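Local coordinates for foldase protein PrsA (Bacillus subtilis, PDB 4WO7) that assists the folding of secreted proteins after they cross the membrane and has peptidyl-prolyl cis-trans isomerase activity, at residues S123-A128 with E152-S157; E135-L140 with V190-K195. One frame throughout, in Å; residues are numbered along the deposited sequence.

Interaction 1: residues S123-A128 with E152-S157; sequences SHILVA and EYSTDS
Leu126 and Ser154 show how the chain leaving a helix can be fastened to the backbone of a strand by two hydroxyls and one amide. The hydrogen bonds come first. Leu126 N donates to Ser154 OG over 2.8 Å, almost straight at 177°; the hydroxyl gets there because OG stands anti to its own backbone N (chi1 -164°). Leu126 O in turn accepts twice from one residue: Thr155 N lies 2.8 Å from it, and Thr155 OG1, well above the carbonyl plane, lies 3.1 Å from the same Leu126 O. Ser154 CA adds a CA-H...O contact to that oxygen. An alanine in place of Ser154 would probably leave the amide of Leu126 without this acceptor, with the two bonds from Thr155 still holding the turn.

This is the parvulin (PpiC-type) fold, in which helices pack on an antiparallel sheet; strand 119-127 is an inner strand of that sheet, and Ser154 is where the chain abandons helix 146-153. Backbone hydrogen bonds of Ile125 with Ile202 and of Val127 with Tyr200 join it to strand 200-207.

Apolar contacts flank the polar ones. Ile125 CG2 sits 4.0 Å from Ser154 CB, Val127 CG1 packs 4.2 Å from Tyr153 CB, and Leu126 CD2 rests against Thr155 CB.

The last kind joins ring and carboxylate. Asp156 meets His124 at the ring edge, OD2 lying 3.3 Å from CE1, with the two planes 66° apart. Asp156 OD2 has its hydrogen bond with Ser158 OG, while the His124 ring meets that of His201.

Interaction 2: residues E135-L140 with V190-K195; sequences EVEKKL and VSDPVK
Glu137 reaches from helix 130-142 toward the backbone of Ser191, and the meeting illustrates a contact made by proximity and not by bonding. Its OE1 comes within 3.3 Å of Ser191 O, yet both are acceptors. The same OE1 lies 4.0 Å from Pro193 CD. One turn further along the helix, Leu140 CD1 touches Val190 CG2 at 4.2 Å, the apolar part of the contact.

The bend of the Glu137 chain at chi2 (68°), with CG anti to the backbone N, brings the carboxylate over to the backbone of Ser191. Across from it, Ser191 is held to strand 200-207: its OG is hydrogen-bonded to Ile203 N, and its backbone also pairs with Ile203. Ile202 of that strand touches both Glu137 and Val190, so the helix and residues 190-195 meet beside the same strand of the parvulin sheet.

A second negative group stands near, since Glu137 OE2 is 4.5 Å from Asp192 OD1. With a carbonyl oxygen and a like charge for company, the carboxylate of Glu137 may have its pKa raised somewhat, though Asp192 is exposed and solvent would weaken the effect.

Overall arrangement
From the N terminus, strand 119-127 comes first and supplies the leading segment of interaction 1; helix 130-142 follows and gives interaction 2 its first. The chain then runs through helix 146-153 to residues 152-157, where interaction 1 closes its loop, and only at residues 190-195 does interaction 2 close its longer one. The segments therefore alternate and the two loops cross. Tyr153 and Ile125 of interaction 1 pack on Val136 of helix 130-142, joining the contacts directly, their centres about 11 Å apart. Together they tie both helices to one antiparallel sheet, at the inner strand 119-127 and beside the edge strand 194-195.

Interaction 1: residues S123-A128 with E152-S157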
loop_
_atom_site.group_PDB
_atom_site.type_symbol
_atom_site.label_atom_id
_atom_site.label_comp_id
_atom_site.label_asym_id
_atom_site.label_seq_id
_atom_site.Cartn_x
_atom_site.Cartn_y
_atom_site.Cartn_z
ATOM N N SER A 123 -28.821 7.918 6.414
ATOM C CA SER A 123 -28.596 6.476 6.471
ATOM C C SER A 123 -29.313 5.785 5.320
ATOM O O SER A 123 -30.281 6.323 4.784
ATOM C CB SER A 123 -29.087 5.899 7.796
ATOM O OG SER A 123 -28.486 6.549 8.895
ATOM N N HIS A 124 -28.832 4.604 4.933
ATOM C CA HIS A 124 -29.521 3.809 3.916
ATOM C C HIS A 124 -29.451 2.306 4.172
ATOM O O HIS A 124 -28.585 1.814 4.901
ATOM C CB HIS A 124 -28.970 4.104 2.523
ATOM C CG HIS A 124 -27.775 3.278 2.157
ATOM N ND1 HIS A 124 -26.663 3.174 2.958
ATOM C CD2 HIS A 124 -27.526 2.518 1.062
ATOM C CE1 HIS A 124 -25.773 2.386 2.375
ATOM N NE2 HIS A 124 -26.275 1.975 1.227
ATOM N N ILE A 125 -30.396 1.597 3.563
ATOM C CA ILE A 125 -30.445 0.140 3.577
ATOM C C ILE A 125 -30.408 -0.386 2.150
ATOM O O ILE A 125 -31.321 -0.141 1.362
ATOM C CB ILE A 125 -31.698 -0.363 4.301
ATOM C CG1 ILE A 125 -31.667 0.137 5.746
ATOM C CG2 ILE A 125 -31.749 -1.891 4.280
ATOM C CD1 ILE A 125 -32.869 -0.238 6.585
ATOM N N LEU A 126 -29.346 -1.115 1.829
ATOM C CA LEU A 126 -29.144 -1.625 0.479
ATOM C C LEU A 126 -29.552 -3.094 0.344
ATOM O O LEU A 126 -29.078 -3.949 1.090
ATOM C CB LEU A 126 -27.675 -1.452 0.089
ATOM C CG LEU A 126 -27.284 -1.979 -1.287
ATOM C CD1 LEU A 126 -28.066 -1.250 -2.372
ATOM C CD2 LEU A 126 -25.788 -1.831 -1.494
ATOM N N VAL A 127 -30.425 -3.379 -0.621
ATOM C CA VAL A 127 -30.890 -4.746 -0.866
ATOM C C VAL A 127 -30.985 -5.048 -2.365
ATOM O O VAL A 127 -30.833 -4.149 -3.193
ATOM C CB VAL A 127 -32.261 -4.999 -0.224
ATOM C CG1 VAL A 127 -32.166 -4.859 1.296
ATOM C CG2 VAL A 127 -33.287 -4.025 -0.768
ATOM N N ALA A 128 -31.229 -6.315 -2.704
ATOM C CA ALA A 128 -31.255 -6.760 -4.101
ATOM C C ALA A 128 -32.596 -6.554 -4.815
ATOM O O ALA A 128 -32.643 -5.948 -5.887
ATOM C CB ALA A 128 -30.875 -8.234 -4.171
ATOM N N GLU A 152 -29.575 -6.135 9.725
ATOM C CA GLU A 152 -30.131 -7.417 9.310
ATOM C C GLU A 152 -30.144 -7.588 7.790
ATOM O O GLU A 152 -29.882 -8.684 7.293
ATOM C CB GLU A 152 -31.552 -7.592 9.850
ATOM C CG GLU A 152 -32.140 -8.971 9.574
ATOM C CD GLU A 152 -33.545 -9.123 10.122
ATOM O OE1 GLU A 152 -34.004 -8.205 10.835
ATOM O OE2 GLU A 152 -34.188 -10.159 9.843
ATOM N N TYR A 153 -30.446 -6.515 7.059
ATOM C CA TYR A 153 -30.698 -6.614 5.619
ATOM C C TYR A 153 -29.668 -5.951 4.708
ATOM O O TYR A 153 -29.400 -6.458 3.618
ATOM C CB TYR A 153 -32.065 -6.005 5.306
ATOM C CG TYR A 153 -33.227 -6.830 5.795
ATOM C CD1 TYR A 153 -33.672 -6.733 7.108
ATOM C CD2 TYR A 153 -33.898 -7.689 4.939
ATOM C CE1 TYR A 153 -34.737 -7.486 7.555
ATOM C CE2 TYR A 153 -34.966 -8.442 5.376
ATOM C CZ TYR A 153 -35.383 -8.336 6.682
ATOM O OH TYR A 153 -36.448 -9.089 7.113
ATOM N N SER A 154 -29.078 -4.841 5.140
ATOM C CA SER A 154 -28.283 -4.032 4.216
ATOM C C SER A 154 -27.035 -4.778 3.744
ATOM O O SER A 154 -26.372 -5.474 4.514
ATOM C CB SER A 154 -27.892 -2.691 4.837
ATOM O OG SER A 154 -27.446 -1.799 3.823
ATOM N N THR A 155 -26.733 -4.608 2.461
ATOM C CA THR A 155 -25.590 -5.244 1.818
ATOM C C THR A 155 -24.334 -4.394 1.965
ATOM O O THR A 155 -23.216 -4.902 1.899
ATOM C CB THR A 155 -25.874 -5.460 0.303
ATOM O OG1 THR A 155 -27.118 -6.150 0.129
ATOM C CG2 THR A 155 -24.760 -6.242 -0.390
ATOM N N ASP A 156 -24.535 -3.100 2.193
ATOM C CA ASP A 156 -23.440 -2.138 2.267
ATOM C C ASP A 156 -22.593 -2.251 3.540
ATOM O O ASP A 156 -22.993 -2.875 4.524
ATOM C CB ASP A 156 -24.008 -0.723 2.137
ATOM C CG ASP A 156 -22.936 0.317 1.904
ATOM O OD1 ASP A 156 -22.289 0.275 0.836
ATOM O OD2 ASP A 156 -22.742 1.180 2.784
ATOM N N SER A 157 -21.412 -1.637 3.492
ATOM C CA SER A 157 -20.469 -1.621 4.606
ATOM C C SER A 157 -21.010 -0.867 5.818
ATOM O O SER A 157 -20.568 -1.088 6.944
ATOM C CB SER A 157 -19.152 -0.978 4.156
ATOM O OG SER A 157 -18.653 -1.590 2.981
#

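Interaction 2: residues E135-L140 with V190-K195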
loop_
_atom_site.group_PDB
_atom_site.type_symbol
_atom_site.label_atom_id
_atom_site.label_comp_id
_atom_site.label_asym_id
_atom_site.label_seq_id
_atom_site.Cartn_x
_atom_site.Cartn_y
_atom_site.Cartn_z
ATOM N N GLU A 135 -40.440 -5.546 1.951
ATOM C CA GLU A 135 -40.441 -6.345 3.171
ATOM C C GLU A 135 -39.901 -5.511 4.322
ATOM O O GLU A 135 -40.464 -5.489 5.417
ATOM C CB GLU A 135 -39.580 -7.597 2.992
ATOM C CG GLU A 135 -39.469 -8.472 4.236
ATOM C CD GLU A 135 -38.622 -9.713 4.004
ATOM O OE1 GLU A 135 -37.892 -9.754 2.989
ATOM O OE2 GLU A 135 -38.684 -10.646 4.834
ATOM N N VAL A 136 -38.808 -4.811 4.044
ATOM C CA VAL A 136 -38.161 -3.946 5.018
ATOM C C VAL A 136 -38.990 -2.693 5.260
ATOM O O VAL A 136 -39.053 -2.192 6.382
ATOM C CB VAL A 136 -36.743 -3.556 4.555
ATOM C CG1 VAL A 136 -36.110 -2.530 5.489
ATOM C CG2 VAL A 136 -35.873 -4.793 4.431
ATOM N N GLU A 137 -39.625 -2.193 4.205
ATOM C CA GLU A 137 -40.481 -1.021 4.329
ATOM C C GLU A 137 -41.621 -1.340 5.295
ATOM O O GLU A 137 -42.024 -0.494 6.096
ATOM C CB GLU A 137 -41.022 -0.591 2.965
ATOM C CG GLU A 137 -41.615 0.809 2.960
ATOM C CD GLU A 137 -40.561 1.883 3.158
ATOM O OE1 GLU A 137 -39.519 1.831 2.468
ATOM O OE2 GLU A 137 -40.771 2.778 4.004
ATOM N N LYS A 138 -42.137 -2.565 5.220
ATOM C CA LYS A 138 -43.227 -2.983 6.100
ATOM C C LYS A 138 -42.760 -3.236 7.529
ATOM O O LYS A 138 -43.492 -2.971 8.481
ATOM C CB LYS A 138 -43.928 -4.239 5.574
ATOM C CG LYS A 138 -44.850 -3.996 4.397
ATOM C CD LYS A 138 -45.445 -5.293 3.883
ATOM C CE LYS A 138 -46.327 -5.044 2.675
ATOM N NZ LYS A 138 -47.488 -4.155 2.999
ATOM N N LYS A 139 -41.536 -3.721 7.686
ATOM C CA LYS A 139 -40.992 -3.957 9.018
ATOM C C LYS A 139 -40.760 -2.619 9.723
ATOM O O LYS A 139 -40.922 -2.508 10.940
ATOM C CB LYS A 139 -39.705 -4.785 8.919
ATOM C CG LYS A 139 -39.990 -6.274 8.765
ATOM C CD LYS A 139 -38.727 -7.128 8.709
ATOM C CE LYS A 139 -39.033 -8.602 8.939
ATOM N NZ LYS A 139 -39.432 -8.844 10.349
ATOM N N LEU A 140 -40.409 -1.597 8.951
ATOM C CA LEU A 140 -40.284 -0.252 9.497
ATOM C C LEU A 140 -41.617 0.273 10.013
ATOM O O LEU A 140 -41.707 0.750 11.144
ATOM C CB LEU A 140 -39.729 0.715 8.450
ATOM C CG LEU A 140 -38.219 0.680 8.225
ATOM C CD1 LEU A 140 -37.846 1.470 6.985
ATOM C CD2 LEU A 140 -37.498 1.233 9.446
ATOM N N VAL A 190 -38.215 9.052 5.859
ATOM C CA VAL A 190 -37.666 7.862 5.227
ATOM C C VAL A 190 -38.308 7.687 3.857
ATOM O O VAL A 190 -39.502 7.924 3.682
ATOM C CB VAL A 190 -37.889 6.596 6.083
ATOM C CG1 VAL A 190 -39.360 6.425 6.422
ATOM C CG2 VAL A 190 -37.323 5.357 5.378
ATOM N N SER A 191 -37.497 7.287 2.884
ATOM C CA SER A 191 -37.924 7.244 1.495
ATOM C C SER A 191 -38.631 5.946 1.160
ATOM O O SER A 191 -38.731 5.047 1.993
ATOM C CB SER A 191 -36.721 7.393 0.566
ATOM O OG SER A 191 -35.882 6.253 0.665
ATOM N N ASP A 192 -39.125 5.869 -0.070
ATOM C CA ASP A 192 -39.643 4.629 -0.623
ATOM C C ASP A 192 -38.480 4.000 -1.379
ATOM O O ASP A 192 -37.476 4.674 -1.614
ATOM C CB ASP A 192 -40.844 4.884 -1.535
ATOM C CG ASP A 192 -42.063 5.372 -0.771
ATOM O OD1 ASP A 192 -42.281 4.907 0.368
ATOM O OD2 ASP A 192 -42.806 6.219 -1.312
ATOM N N PRO A 193 -38.592 2.714 -1.748
ATOM C CA PRO A 193 -37.461 2.040 -2.403
ATOM C C PRO A 193 -36.895 2.829 -3.590
ATOM O O PRO A 193 -37.640 3.223 -4.489
ATOM C CB PRO A 193 -38.071 0.711 -2.858
ATOM C CG PRO A 193 -39.149 0.448 -1.863
ATOM C CD PRO A 193 -39.717 1.793 -1.503
ATOM N N VAL A 194 -35.582 3.050 -3.574
ATOM C CA VAL A 194 -34.896 3.810 -4.618
ATOM C C VAL A 194 -33.976 2.903 -5.422
ATOM O O VAL A 194 -32.947 2.450 -4.924
ATOM C CB VAL A 194 -34.067 4.979 -4.018
ATOM C CG1 VAL A 194 -33.228 5.679 -5.085
ATOM C CG2 VAL A 194 -34.965 5.976 -3.300
ATOM N N LYS A 195 -34.352 2.658 -6.674
ATOM C CA LYS A 195 -33.586 1.799 -7.571
ATOM C C LYS A 195 -32.300 2.481 -8.033
ATOM O O LYS A 195 -32.331 3.618 -8.505
ATOM C CB LYS A 195 -34.443 1.413 -8.784
ATOM C CG LYS A 195 -33.702 0.672 -9.892
ATOM C CD LYS A 195 -33.099 -0.630 -9.388
ATOM C CE LYS A 195 -32.374 -1.385 -10.489
ATOM N NZ LYS A 195 -31.647 -2.566 -9.947
#